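Local coordinates for protein yjcS (Bacillus subtilis, PDB 1Q8B), which is of unproven function but belongs to the antibiotic biosynthesis monooxygenase (ABM) family of small ferredoxin-like proteins, and may therefore have catalytic activity, at the interface of chains A and B. Residues are numbered along the deposited sequence; one frame, centred on the assembly and turned at random. Chains: chain A/B, Protein yjcS.

Contact 1: the interface of chains A and B. Residues chain A 82, 89; chain B 23, 91.
A:Lys82, helical in backbone at the first turn of helix 82-88, and A:Lys89, just past the end of that helix, face B:Glu91, a loop residue whose positive phi puts its backbone in the left-handed helical region. The patch is a worked example of one carboxylate shared by two amines. B:Glu91 has CG opposite the carbonyl carbon (chi1 -54°), and its chain runs out nearly straight beyond CG, carrying the two carboxylate oxygens to separate partners on chain A. OE1 receives a hydrogen bond, which is also a salt bridge, from the ammonium nitrogen NZ of A:Lys89 at 3.0 Å. The donor comes on the syn side of OE1 but lies 27° out of the carboxylate plane, and the two side chains reach towards each other head-on. The other oxygen, OE2, stands 3.9 Å from NZ of A:Lys82, a longer salt bridge that is better read as electrostatic attraction. Here the chains meet at a slant: the lysine is extended as far as CE and turns only at its last torsion (57°), which swings NZ towards the glutamate. Nearer the backbone, CB of A:Lys82 rests 3.9 Å from the terminal methyl CD1 of B:Ile23, so the same lysine offers its root to an apolar neighbour and its end to an acidic one. The two lysines probably favour the ionised carboxylate. Burying 136 Å² in all, the patch gives a modest, mainly electrostatic link between the two copies in the deposited assembly, a pairing that may or may not be the biological one.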
# COMPACT_ATOMS: atom_id res chain seq x y z
N LYS A 82 1.12 -6.66 -3.71
CA LYS A 82 1.05 -6.94 -5.13
C LYS A 82 -0.34 -7.40 -5.58
O LYS A 82 -0.77 -7.07 -6.68
CB LYS A 82 2.07 -8.00 -5.53
CG LYS A 82 1.98 -8.37 -7.01
CD LYS A 82 2.84 -9.56 -7.38
CE LYS A 82 2.70 -9.86 -8.87
NZ LYS A 82 3.10 -8.65 -9.67
N LYS A 89 -4.03 -2.14 -11.51
CA LYS A 89 -3.48 -1.96 -12.84
C LYS A 89 -4.48 -2.26 -13.96
O LYS A 89 -4.27 -1.86 -15.10
CB LYS A 89 -2.23 -2.83 -13.00
CG LYS A 89 -1.11 -2.43 -12.05
CD LYS A 89 -0.10 -3.55 -11.83
CE LYS A 89 0.65 -3.91 -13.10
NZ LYS A 89 1.70 -4.95 -12.83
N ILE B 23 9.50 -9.21 -3.03
CA ILE B 23 8.70 -10.15 -3.81
C ILE B 23 9.36 -10.41 -5.16
O ILE B 23 8.89 -11.23 -5.95
CB ILE B 23 7.27 -9.62 -4.02
CG1 ILE B 23 7.30 -8.24 -4.69
CG2 ILE B 23 6.55 -9.54 -2.67
CD1 ILE B 23 5.93 -7.60 -4.86
N GLU B 91 8.38 -2.97 -8.84
CA GLU B 91 7.67 -3.97 -8.06
C GLU B 91 8.62 -4.94 -7.37
O GLU B 91 8.46 -6.15 -7.47
CB GLU B 91 6.73 -4.76 -8.97
CG GLU B 91 5.78 -3.90 -9.77
CD GLU B 91 5.11 -4.67 -10.89
OE1 GLU B 91 4.27 -4.07 -11.60
OE2 GLU B 91 5.43 -5.87 -11.07

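Contact 2: the interface of chains A and B. Residues chain A 77, 80-81; chain B 94-98.
The short strand 93-95 of chain B and the start of strand 97-103 meet the end of helix 72-78 and the loop that follows it in chain A, in an interface patch where a strand edge is read through its backbone. A:Thr80 and A:Lys81 take the polar groups of B:Val95 from two directions. The amide N of B:Val95 donates to the hydroxyl OG1 of A:Thr80 at 3.0 Å, with 150° at the hydrogen. That hydroxyl in turn donates to the carbonyl O of A:Ile77 at 2.7 Å, in the carbonyl plane and on a lone pair, which probably fixes its rotation and leaves a lone pair for the amide of B:Val95. With chi1 at 71°, OG1 is tucked in over the threonine's own backbone, flanked by its N and C, while CG2 is left to pack on CG2 of B:Val95. The carbonyl O of B:Val95 accepts from the ammonium NZ of A:Lys81 at 2.9 Å, the donor tilted 20° from the carbonyl plane. Two waters extend the grip of NZ: water 1 passes it to the carbonyl O of B:Glu96, and water 2 to OE2 of B:Glu94. The chain of A:Lys81, bent at chi2, runs roughly perpendicular to the side chain of B:Glu94, with CD of A:Lys81 3.9 Å from OE2 of B:Glu94. Opposite charges there probably help without direct contact. Beside the polar group, A:Ile77 crosses B:Val95 almost perpendicularly, CG1 lying 3.7 Å from CG1 of the valine, and its CD1 reaches further along to the backbone of B:Trp97 and N of B:Leu98 (3.6 Å). In the fold, the patch joins the end of helix 72-78 and the connection to helix 82-88 in chain A to the region of chain B where strand 93-95 passes into strand 97-103.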
# COMPACT_ATOMS: atom_id res chain seq x y z
N ILE A 77 -0.82 -0.16 3.93
CA ILE A 77 -0.02 -1.36 3.66
C ILE A 77 -0.73 -2.20 2.61
O ILE A 77 -0.11 -2.76 1.71
CB ILE A 77 0.19 -2.19 4.95
CG1 ILE A 77 1.24 -1.51 5.84
CG2 ILE A 77 0.63 -3.60 4.60
CD1 ILE A 77 1.40 -2.14 7.19
N THR A 80 0.04 -1.52 -0.93
CA THR A 80 1.41 -1.76 -1.38
C THR A 80 1.53 -3.23 -1.79
O THR A 80 2.47 -3.61 -2.48
CB THR A 80 2.44 -1.47 -0.28
OG1 THR A 80 2.36 -2.47 0.74
CG2 THR A 80 2.20 -0.10 0.34
N LYS A 81 0.58 -4.04 -1.35
CA LYS A 81 0.58 -5.47 -1.66
C LYS A 81 0.43 -5.67 -3.17
O LYS A 81 -0.31 -4.93 -3.82
CB LYS A 81 -0.58 -6.17 -0.96
CG LYS A 81 -0.63 -5.98 0.54
CD LYS A 81 0.58 -6.56 1.21
CE LYS A 81 0.41 -6.54 2.71
NZ LYS A 81 1.61 -7.07 3.41
N GLU B 94 6.90 -4.97 -1.18
CA GLU B 94 5.58 -4.61 -0.68
C GLU B 94 5.84 -4.45 0.81
O GLU B 94 6.75 -5.09 1.35
CB GLU B 94 4.53 -5.70 -0.97
CG GLU B 94 4.79 -7.07 -0.40
CD GLU B 94 3.68 -8.05 -0.75
OE1 GLU B 94 3.10 -7.94 -1.85
OE2 GLU B 94 3.39 -8.95 0.07
N VAL B 95 5.09 -3.58 1.48
CA VAL B 95 5.28 -3.36 2.91
C VAL B 95 4.64 -4.49 3.71
O VAL B 95 3.47 -4.81 3.52
CB VAL B 95 4.66 -2.01 3.35
CG1 VAL B 95 4.81 -1.83 4.85
CG2 VAL B 95 5.33 -0.87 2.62
N GLU B 96 5.42 -5.10 4.60
CA GLU B 96 4.93 -6.18 5.43
C GLU B 96 4.32 -5.57 6.69
O GLU B 96 3.23 -5.94 7.11
CB GLU B 96 6.07 -7.14 5.80
CG GLU B 96 5.58 -8.46 6.36
CD GLU B 96 6.69 -9.45 6.58
OE1 GLU B 96 7.47 -9.29 7.55
OE2 GLU B 96 6.80 -10.40 5.77
N TRP B 97 5.04 -4.63 7.31
CA TRP B 97 4.52 -3.94 8.48
C TRP B 97 5.12 -2.54 8.56
O TRP B 97 6.19 -2.28 8.02
CB TRP B 97 4.77 -4.73 9.78
CG TRP B 97 6.19 -5.00 10.12
CD1 TRP B 97 6.88 -6.17 9.90
CD2 TRP B 97 7.10 -4.12 10.79
NE1 TRP B 97 8.17 -6.06 10.40
CE2 TRP B 97 8.32 -4.81 10.95
CE3 TRP B 97 7.00 -2.81 11.27
CZ2 TRP B 97 9.44 -4.24 11.56
CZ3 TRP B 97 8.11 -2.23 11.89
CH2 TRP B 97 9.31 -2.95 12.03
N LEU B 98 4.39 -1.64 9.20
CA LEU B 98 4.84 -0.27 9.32
C LEU B 98 4.28 0.42 10.56
O LEU B 98 3.11 0.26 10.90
CB LEU B 98 4.44 0.50 8.06
CG LEU B 98 4.75 2.00 7.96
CD1 LEU B 98 4.72 2.43 6.51
CD2 LEU B 98 3.75 2.81 8.79
O HOH W 1 1.08 -7.06 6.12
O HOH W 2 3.59 -8.68 2.63

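About 11 Å separates the C-alpha centres of contact 1 and contact 2, and the two are neighbouring parts of one interface. On chain A they are continuous in sequence, since A:Lys81 of contact 2 directly precedes A:Lys82 of contact 1; on chain B, B:Glu91 lies three residues before B:Glu94. Neighbouring stretches, joined on chain B by the separate loop residue B:Ile23, supply mainly charge pairing in contact 1 and backbone bonding with apolar packing in contact 2. Because the whole interface is not an exact two-fold, these pairings need not recur with the chains exchanged, and the structure alone does not show whether this pairing is the biological one.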